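Local coordinates for Alpha/beta hydrolase family protein (Bacillus anthracis, PDB 3OOS), which probably hydrolyses a substrate that has not been identified, as a member of the alpha/beta hydrolase fold family, at residues Pro11-Leu19 with Val55-Asp64; Phe42-Tyr50 with Phe270-Leu278. One frame throughout, in Å; residues are numbered along the deposited sequence.

Contact 1 (Pro11-Leu19 with Val55-Asp64); sequences PRGKFEYFL and VNLKGCGNSD
Glu-16 and Phe-15 on strand 13-20 of the alpha/beta hydrolase sheet meet residues 55-64, the end of strand 51-55 and the loop after it. The two strands are antiparallel, with Tyr-17 and Val-55 as a non-hydrogen-bonded pair. Just past it, Asn-56 N donates to Glu-16 O at 2.9 Å, and then segment 55-64 turns away from the strand. It makes a type II turn from Leu-57 to Cys-60 and a type II' turn from Cys-60 to Ser-63. The loop then returns to the strand at Ser-63 and Asp-64.

Glu-16 has the largest buried surface here. Its chain is fully extended, with CG opposite the backbone N (chi1 -177°), which carries the carboxylate out to the second turn. There Asn-62 grips both oxygens. Asn-62 N donates to Glu-16 OE1, and Asn-62 ND2 to Glu-16 OE2, each at 2.9 Å. Both donors come from above the carboxylate plane, and that plane stands 70° from the amide of Asn-62.

Phe-15 turns its ring to the other side of the strand, against helix 74-87. Asn-56 O lies in plane at the ring edge, 3.7 Å from Phe-15 CD1. Phe-15 CZ touches Lys-58 CE, while the ammonium group of Lys-58 forms a salt bridge with Glu-71. A water joins Lys-58 NZ to Arg-12 O.

Ser-63 OG links strand and loop. It accepts from Glu-16 N and donates to Asn-56 O at 2.6 Å, from above that carbonyl plane. Another water accepts from Lys-14 NZ and donates to Asn-62 O and Asp-64 OD1. Asp-64 N donates to Lys-14 O, and Lys-14 N returns a nearly straight bond of 2.8 Å to Asp-64 OD2, reaching it from above the carboxylate plane.

Contact 2 (Phe42-Tyr50 with Phe270-Leu278); sequences FANPFTDHY and FNQFVNDTL
Residues 42-48 coil with helical backbone angles but without the regular bonds, and pack beside the last helix, 267-276. The backbones come nearest at Phe-46 and Val-274, whose CA atoms are 6.1 Å apart.

Val-274 points into the contact and divides its two methyls. CG2 sits over one face of the Phe-46 ring in a CH-pi contact, 4.0 Å from the ring centroid. CG1 lies at the edge of the His-49 ring, 3.8 Å from His-49 CD2. Phe-270 puts its ring edge against Pro-45 CB and Phe-46 CE2. The Phe-46 and Phe-270 ring planes are 88° apart.

At the chain end, Leu-278 CD2 lies over a face of the Tyr-50 ring. Tyr-50 OH donates to Thr-277 OG1 at 2.7 Å, and Thr-277 OG1 donates on to Val-274 O at 2.6 Å. The chi1 of Thr-277 (67°) turns its hydroxyl back toward that carbonyl. Lys-118 NZ also forms a hydrogen bond with Tyr-50 OH.

Three waters bridge polar atoms around Asn-271. One joins Pro-45 O to Asn-271 OD1, and another joins Asp-48 OD2 to the same oxygen. A third bridges His-49 NE2 and Asn-271 O, in the plane of the imidazole.

Phe-273 and Thr-277 touch Phe-225 of strand 224-229, and Phe-46 touches Val-52 of strand 51-55. The loop and the last helix thus pack together against the central sheet, as in the alpha/beta hydrolase fold.

Contact 1 is mostly buried, whereas contact 2 is partly buried. They share no segment, and their nearest atoms are about 6 Å apart. Both nevertheless involve strand 51-55: residues 42-50 lead into it, and residues 55-64 leave it. Contact 1 lies near the edge of the main sheet that ends in strand 4-10. Contact 2 joins an irregular, helix-like loop to the last helix and the chain end. Their chemistry differs accordingly. Contact 1 is held chiefly by hydrogen bonds among backbone, carboxylate, amide and hydroxyl groups. Contact 2 is chiefly apolar and aromatic, with one direct hydrogen bond across it and bridging waters beside the apolar packing.

Contact 1 (Pro11-Leu19 with Val55-Asp64)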
# COMPACT_ATOMS: atom_id res chain seq x y z
N PRO A 11 -4.10 -14.30 19.07
CA PRO A 11 -5.50 -14.62 19.36
C PRO A 11 -6.41 -14.43 18.14
O PRO A 11 -7.52 -14.97 18.12
CB PRO A 11 -5.87 -13.60 20.45
CG PRO A 11 -4.59 -13.26 21.09
CD PRO A 11 -3.56 -13.30 20.02
N ARG A 12 -5.95 -13.68 17.15
CA ARG A 12 -6.72 -13.43 15.94
C ARG A 12 -6.26 -14.28 14.75
O ARG A 12 -6.72 -14.10 13.62
CB ARG A 12 -6.73 -11.93 15.61
CG ARG A 12 -7.57 -11.12 16.59
CD ARG A 12 -7.71 -9.66 16.18
NE ARG A 12 -8.31 -9.51 14.86
CZ ARG A 12 -9.61 -9.41 14.62
NH1 ARG A 12 -10.49 -9.42 15.62
NH2 ARG A 12 -10.04 -9.27 13.37
N GLY A 13 -5.37 -15.23 15.02
CA GLY A 13 -4.90 -16.18 14.01
C GLY A 13 -3.40 -16.17 13.81
O GLY A 13 -2.67 -15.43 14.48
N LYS A 14 -2.95 -17.02 12.89
CA LYS A 14 -1.54 -17.14 12.54
C LYS A 14 -1.23 -16.29 11.31
O LYS A 14 -1.95 -16.35 10.31
CB LYS A 14 -1.20 -18.61 12.29
CG LYS A 14 0.29 -18.92 12.27
CD LYS A 14 0.53 -20.40 12.52
CE LYS A 14 0.01 -21.26 11.38
NZ LYS A 14 0.91 -21.21 10.18
N PHE A 15 -0.15 -15.51 11.39
CA PHE A 15 0.25 -14.64 10.29
C PHE A 15 1.70 -14.84 9.92
O PHE A 15 2.57 -14.99 10.79
CB PHE A 15 0.02 -13.17 10.65
CG PHE A 15 -1.43 -12.82 10.91
CD1 PHE A 15 -2.24 -12.37 9.87
CD2 PHE A 15 -1.98 -12.97 12.18
CE1 PHE A 15 -3.58 -12.06 10.11
CE2 PHE A 15 -3.31 -12.67 12.42
CZ PHE A 15 -4.12 -12.21 11.38
N GLU A 16 1.95 -14.85 8.61
CA GLU A 16 3.29 -14.84 8.06
C GLU A 16 3.72 -13.39 7.84
O GLU A 16 2.94 -12.56 7.36
CB GLU A 16 3.30 -15.58 6.73
CG GLU A 16 4.67 -15.70 6.07
CD GLU A 16 4.60 -16.43 4.75
OE1 GLU A 16 3.75 -16.06 3.90
OE2 GLU A 16 5.40 -17.37 4.55
N TYR A 17 4.96 -13.07 8.22
CA TYR A 17 5.53 -11.76 7.92
C TYR A 17 7.03 -11.87 7.73
O TYR A 17 7.66 -12.84 8.15
CB TYR A 17 5.20 -10.73 9.02
CG TYR A 17 5.93 -10.99 10.31
CD1 TYR A 17 7.19 -10.42 10.56
CD2 TYR A 17 5.38 -11.81 11.28
CE1 TYR A 17 7.88 -10.68 11.74
CE2 TYR A 17 6.06 -12.08 12.47
CZ TYR A 17 7.30 -11.51 12.69
OH TYR A 17 7.96 -11.78 13.86
N PHE A 18 7.60 -10.85 7.10
CA PHE A 18 9.02 -10.84 6.79
C PHE A 18 9.68 -9.67 7.50
O PHE A 18 9.14 -8.57 7.51
CB PHE A 18 9.22 -10.81 5.27
CG PHE A 18 8.48 -11.91 4.57
CD1 PHE A 18 9.07 -13.16 4.38
CD2 PHE A 18 7.16 -11.73 4.16
CE1 PHE A 18 8.38 -14.20 3.76
CE2 PHE A 18 6.45 -12.76 3.54
CZ PHE A 18 7.06 -14.00 3.35
N LEU A 19 10.84 -9.93 8.10
CA LEU A 19 11.58 -8.91 8.83
C LEU A 19 12.89 -8.56 8.13
O LEU A 19 13.64 -9.45 7.72
CB LEU A 19 11.87 -9.36 10.27
CG LEU A 19 12.69 -8.38 11.12
CD1 LEU A 19 11.90 -7.11 11.44
CD2 LEU A 19 13.17 -9.03 12.40
N VAL A 55 4.01 -7.58 6.34
CA VAL A 55 2.98 -8.52 6.78
C VAL A 55 2.13 -9.10 5.64
O VAL A 55 1.65 -8.37 4.77
CB VAL A 55 2.05 -7.87 7.84
CG1 VAL A 55 0.96 -8.84 8.31
CG2 VAL A 55 2.87 -7.36 9.02
N ASN A 56 1.95 -10.42 5.67
CA ASN A 56 0.92 -11.09 4.89
C ASN A 56 -0.39 -11.12 5.68
O ASN A 56 -0.47 -11.74 6.74
CB ASN A 56 1.37 -12.51 4.49
CG ASN A 56 2.14 -12.54 3.17
OD1 ASN A 56 2.92 -13.47 2.92
ND2 ASN A 56 1.92 -11.55 2.33
N LEU A 57 -1.41 -10.44 5.16
CA LEU A 57 -2.70 -10.35 5.83
C LEU A 57 -3.48 -11.66 5.72
O LEU A 57 -3.02 -12.61 5.08
CB LEU A 57 -3.51 -9.18 5.28
CG LEU A 57 -2.90 -7.79 5.48
CD1 LEU A 57 -3.76 -6.75 4.79
CD2 LEU A 57 -2.73 -7.48 6.96
N LYS A 58 -4.64 -11.72 6.36
CA LYS A 58 -5.55 -12.85 6.22
C LYS A 58 -5.77 -13.13 4.73
O LYS A 58 -6.03 -12.21 3.96
CB LYS A 58 -6.88 -12.54 6.92
CG LYS A 58 -7.80 -13.74 7.21
CD LYS A 58 -7.32 -14.57 8.42
CE LYS A 58 -7.41 -13.83 9.75
NZ LYS A 58 -8.81 -13.64 10.21
N GLY A 59 -5.63 -14.39 4.34
CA GLY A 59 -5.81 -14.79 2.95
C GLY A 59 -4.59 -14.61 2.05
O GLY A 59 -4.67 -14.84 0.84
N CYS A 60 -3.46 -14.22 2.65
CA CYS A 60 -2.23 -13.93 1.90
C CYS A 60 -1.10 -14.86 2.29
O CYS A 60 -0.85 -15.07 3.48
CB CYS A 60 -1.78 -12.50 2.15
SG CYS A 60 -2.99 -11.25 1.76
N GLY A 61 -0.40 -15.40 1.30
CA GLY A 61 0.76 -16.26 1.55
C GLY A 61 0.44 -17.40 2.50
O GLY A 61 -0.55 -18.12 2.31
N ASN A 62 1.26 -17.56 3.53
CA ASN A 62 1.07 -18.63 4.49
C ASN A 62 0.33 -18.22 5.76
O ASN A 62 0.26 -18.98 6.73
CB ASN A 62 2.40 -19.32 4.81
CG ASN A 62 2.98 -20.03 3.61
OD1 ASN A 62 2.36 -20.95 3.07
ND2 ASN A 62 4.16 -19.60 3.16
N SER A 63 -0.24 -17.01 5.76
CA SER A 63 -1.13 -16.60 6.84
C SER A 63 -2.44 -17.40 6.76
O SER A 63 -2.75 -18.00 5.72
CB SER A 63 -1.41 -15.10 6.78
OG SER A 63 -0.21 -14.36 6.89
N ASP A 64 -3.18 -17.42 7.86
CA ASP A 64 -4.49 -18.08 7.90
C ASP A 64 -5.43 -17.52 6.85
O ASP A 64 -5.34 -16.34 6.50
CB ASP A 64 -5.14 -17.91 9.27
CG ASP A 64 -4.51 -18.78 10.35
OD1 ASP A 64 -3.67 -19.66 10.04
OD2 ASP A 64 -4.88 -18.58 11.52
O HOH W 1 -8.57 -12.40 12.59
O HOH W 2 -1.36 -20.29 8.53

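Contact 2 (Phe42-Tyr50 with Phe270-Leu278)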
# COMPACT_ATOMS: atom_id res chain seq x y z
N PHE A 42 8.70 -1.21 -2.27
CA PHE A 42 8.22 -0.11 -1.43
C PHE A 42 8.77 -0.25 -0.00
O PHE A 42 9.21 0.73 0.60
CB PHE A 42 6.69 -0.03 -1.44
CG PHE A 42 6.11 0.82 -0.34
CD1 PHE A 42 6.28 2.20 -0.34
CD2 PHE A 42 5.39 0.22 0.69
CE1 PHE A 42 5.74 2.98 0.69
CE2 PHE A 42 4.84 0.99 1.71
CZ PHE A 42 5.02 2.37 1.71
N ALA A 43 8.73 -1.48 0.53
CA ALA A 43 9.20 -1.75 1.89
C ALA A 43 10.72 -1.61 2.03
O ALA A 43 11.20 -1.13 3.06
CB ALA A 43 8.74 -3.14 2.35
N ASN A 44 11.46 -2.02 1.00
CA ASN A 44 12.91 -2.15 1.11
C ASN A 44 13.68 -0.89 1.51
O ASN A 44 14.56 -0.97 2.37
CB ASN A 44 13.51 -2.79 -0.15
CG ASN A 44 14.82 -3.51 0.12
OD1 ASN A 44 15.77 -3.41 -0.67
ND2 ASN A 44 14.88 -4.23 1.22
N PRO A 45 13.36 0.28 0.92
CA PRO A 45 14.10 1.49 1.32
C PRO A 45 13.98 1.80 2.81
O PRO A 45 14.91 2.36 3.40
CB PRO A 45 13.44 2.60 0.50
CG PRO A 45 12.96 1.90 -0.72
CD PRO A 45 12.47 0.56 -0.23
N PHE A 46 12.87 1.42 3.43
CA PHE A 46 12.68 1.67 4.86
C PHE A 46 13.62 0.86 5.75
O PHE A 46 13.91 1.27 6.87
CB PHE A 46 11.21 1.45 5.24
CG PHE A 46 10.28 2.45 4.64
CD1 PHE A 46 10.13 3.71 5.21
CD2 PHE A 46 9.58 2.15 3.47
CE1 PHE A 46 9.28 4.65 4.64
CE2 PHE A 46 8.73 3.09 2.89
CZ PHE A 46 8.58 4.34 3.47
N THR A 47 14.11 -0.27 5.23
CA THR A 47 15.01 -1.15 6.00
C THR A 47 16.38 -0.53 6.29
O THR A 47 17.12 -1.04 7.12
CB THR A 47 15.22 -2.53 5.31
OG1 THR A 47 15.97 -2.36 4.10
CG2 THR A 47 13.88 -3.18 5.00
N ASP A 48 16.70 0.57 5.60
CA ASP A 48 17.92 1.33 5.89
C ASP A 48 17.85 2.05 7.24
O ASP A 48 18.89 2.41 7.80
CB ASP A 48 18.21 2.34 4.77
CG ASP A 48 18.72 1.68 3.49
OD1 ASP A 48 19.15 0.51 3.51
OD2 ASP A 48 18.71 2.36 2.43
N HIS A 49 16.64 2.27 7.76
CA HIS A 49 16.45 3.07 8.98
C HIS A 49 15.46 2.50 9.99
O HIS A 49 15.38 2.98 11.13
CB HIS A 49 16.04 4.50 8.61
CG HIS A 49 17.06 5.22 7.79
ND1 HIS A 49 18.26 5.68 8.31
CD2 HIS A 49 17.08 5.56 6.47
CE1 HIS A 49 18.95 6.27 7.36
NE2 HIS A 49 18.26 6.21 6.23
N TYR A 50 14.70 1.49 9.57
CA TYR A 50 13.68 0.88 10.42
C TYR A 50 13.82 -0.63 10.45
O TYR A 50 14.39 -1.23 9.54
CB TYR A 50 12.28 1.20 9.85
CG TYR A 50 11.84 2.64 9.94
CD1 TYR A 50 11.16 3.11 11.06
CD2 TYR A 50 12.07 3.52 8.89
CE1 TYR A 50 10.74 4.44 11.14
CE2 TYR A 50 11.65 4.85 8.96
CZ TYR A 50 10.99 5.30 10.09
OH TYR A 50 10.58 6.61 10.16
N PHE A 270 13.66 9.18 -2.75
CA PHE A 270 12.86 8.36 -1.83
C PHE A 270 13.66 7.97 -0.59
O PHE A 270 13.11 7.94 0.51
CB PHE A 270 12.26 7.13 -2.51
CG PHE A 270 11.13 6.52 -1.72
CD1 PHE A 270 9.84 7.03 -1.83
CD2 PHE A 270 11.36 5.47 -0.84
CE1 PHE A 270 8.79 6.50 -1.09
CE2 PHE A 270 10.32 4.93 -0.09
CZ PHE A 270 9.03 5.44 -0.22
N ASN A 271 14.95 7.68 -0.77
CA ASN A 271 15.84 7.42 0.36
C ASN A 271 15.92 8.61 1.31
O ASN A 271 15.90 8.44 2.53
CB ASN A 271 17.23 7.00 -0.12
CG ASN A 271 17.29 5.56 -0.59
OD1 ASN A 271 16.48 4.72 -0.18
ND2 ASN A 271 18.25 5.26 -1.47
N GLN A 272 16.01 9.81 0.74
CA GLN A 272 16.01 11.05 1.52
C GLN A 272 14.68 11.19 2.27
O GLN A 272 14.66 11.58 3.44
CB GLN A 272 16.26 12.26 0.63
CG GLN A 272 16.45 13.57 1.40
CD GLN A 272 17.51 13.46 2.48
OE1 GLN A 272 18.62 12.98 2.23
NE2 GLN A 272 17.18 13.91 3.68
N PHE A 273 13.58 10.87 1.59
CA PHE A 273 12.26 10.90 2.20
C PHE A 273 12.19 9.97 3.42
O PHE A 273 11.70 10.36 4.47
CB PHE A 273 11.17 10.54 1.18
CG PHE A 273 9.82 10.29 1.79
CD1 PHE A 273 9.01 11.35 2.21
CD2 PHE A 273 9.35 8.98 1.96
CE1 PHE A 273 7.76 11.11 2.79
CE2 PHE A 273 8.11 8.74 2.54
CZ PHE A 273 7.30 9.81 2.95
N VAL A 274 12.70 8.74 3.27
CA VAL A 274 12.73 7.77 4.37
C VAL A 274 13.48 8.34 5.58
O VAL A 274 12.99 8.32 6.70
CB VAL A 274 13.34 6.41 3.94
CG1 VAL A 274 13.53 5.49 5.14
CG2 VAL A 274 12.47 5.73 2.89
N ASN A 275 14.68 8.87 5.32
CA ASN A 275 15.47 9.49 6.37
C ASN A 275 14.72 10.62 7.08
O ASN A 275 14.83 10.78 8.30
CB ASN A 275 16.80 10.01 5.80
CG ASN A 275 17.77 10.41 6.89
OD1 ASN A 275 18.26 9.57 7.64
ND2 ASN A 275 18.05 11.71 6.98
N ASP A 276 13.95 11.39 6.32
CA ASP A 276 13.21 12.54 6.85
C ASP A 276 11.98 12.16 7.69
O ASP A 276 11.40 13.02 8.37
CB ASP A 276 12.82 13.51 5.72
CG ASP A 276 14.03 14.25 5.14
OD1 ASP A 276 15.12 14.22 5.75
OD2 ASP A 276 13.88 14.86 4.07
N THR A 277 11.58 10.89 7.65
CA THR A 277 10.48 10.40 8.49
C THR A 277 10.93 10.05 9.92
O THR A 277 10.09 9.80 10.78
CB THR A 277 9.77 9.15 7.89
OG1 THR A 277 10.66 8.03 7.91
CG2 THR A 277 9.28 9.42 6.48
N LEU A 278 12.24 10.05 10.15
CA LEU A 278 12.79 9.63 11.44
C LEU A 278 12.61 10.69 12.53
O LEU A 278 12.61 11.88 12.25
CB LEU A 278 14.28 9.27 11.31
CG LEU A 278 14.64 8.02 10.50
CD1 LEU A 278 16.14 7.96 10.28
CD2 LEU A 278 14.14 6.74 11.19
OXT LEU A 278 12.48 10.36 13.71
O HOH W 3 16.11 4.68 2.63
O HOH W 4 17.24 2.06 0.03
O HOH W 5 17.75 6.82 3.57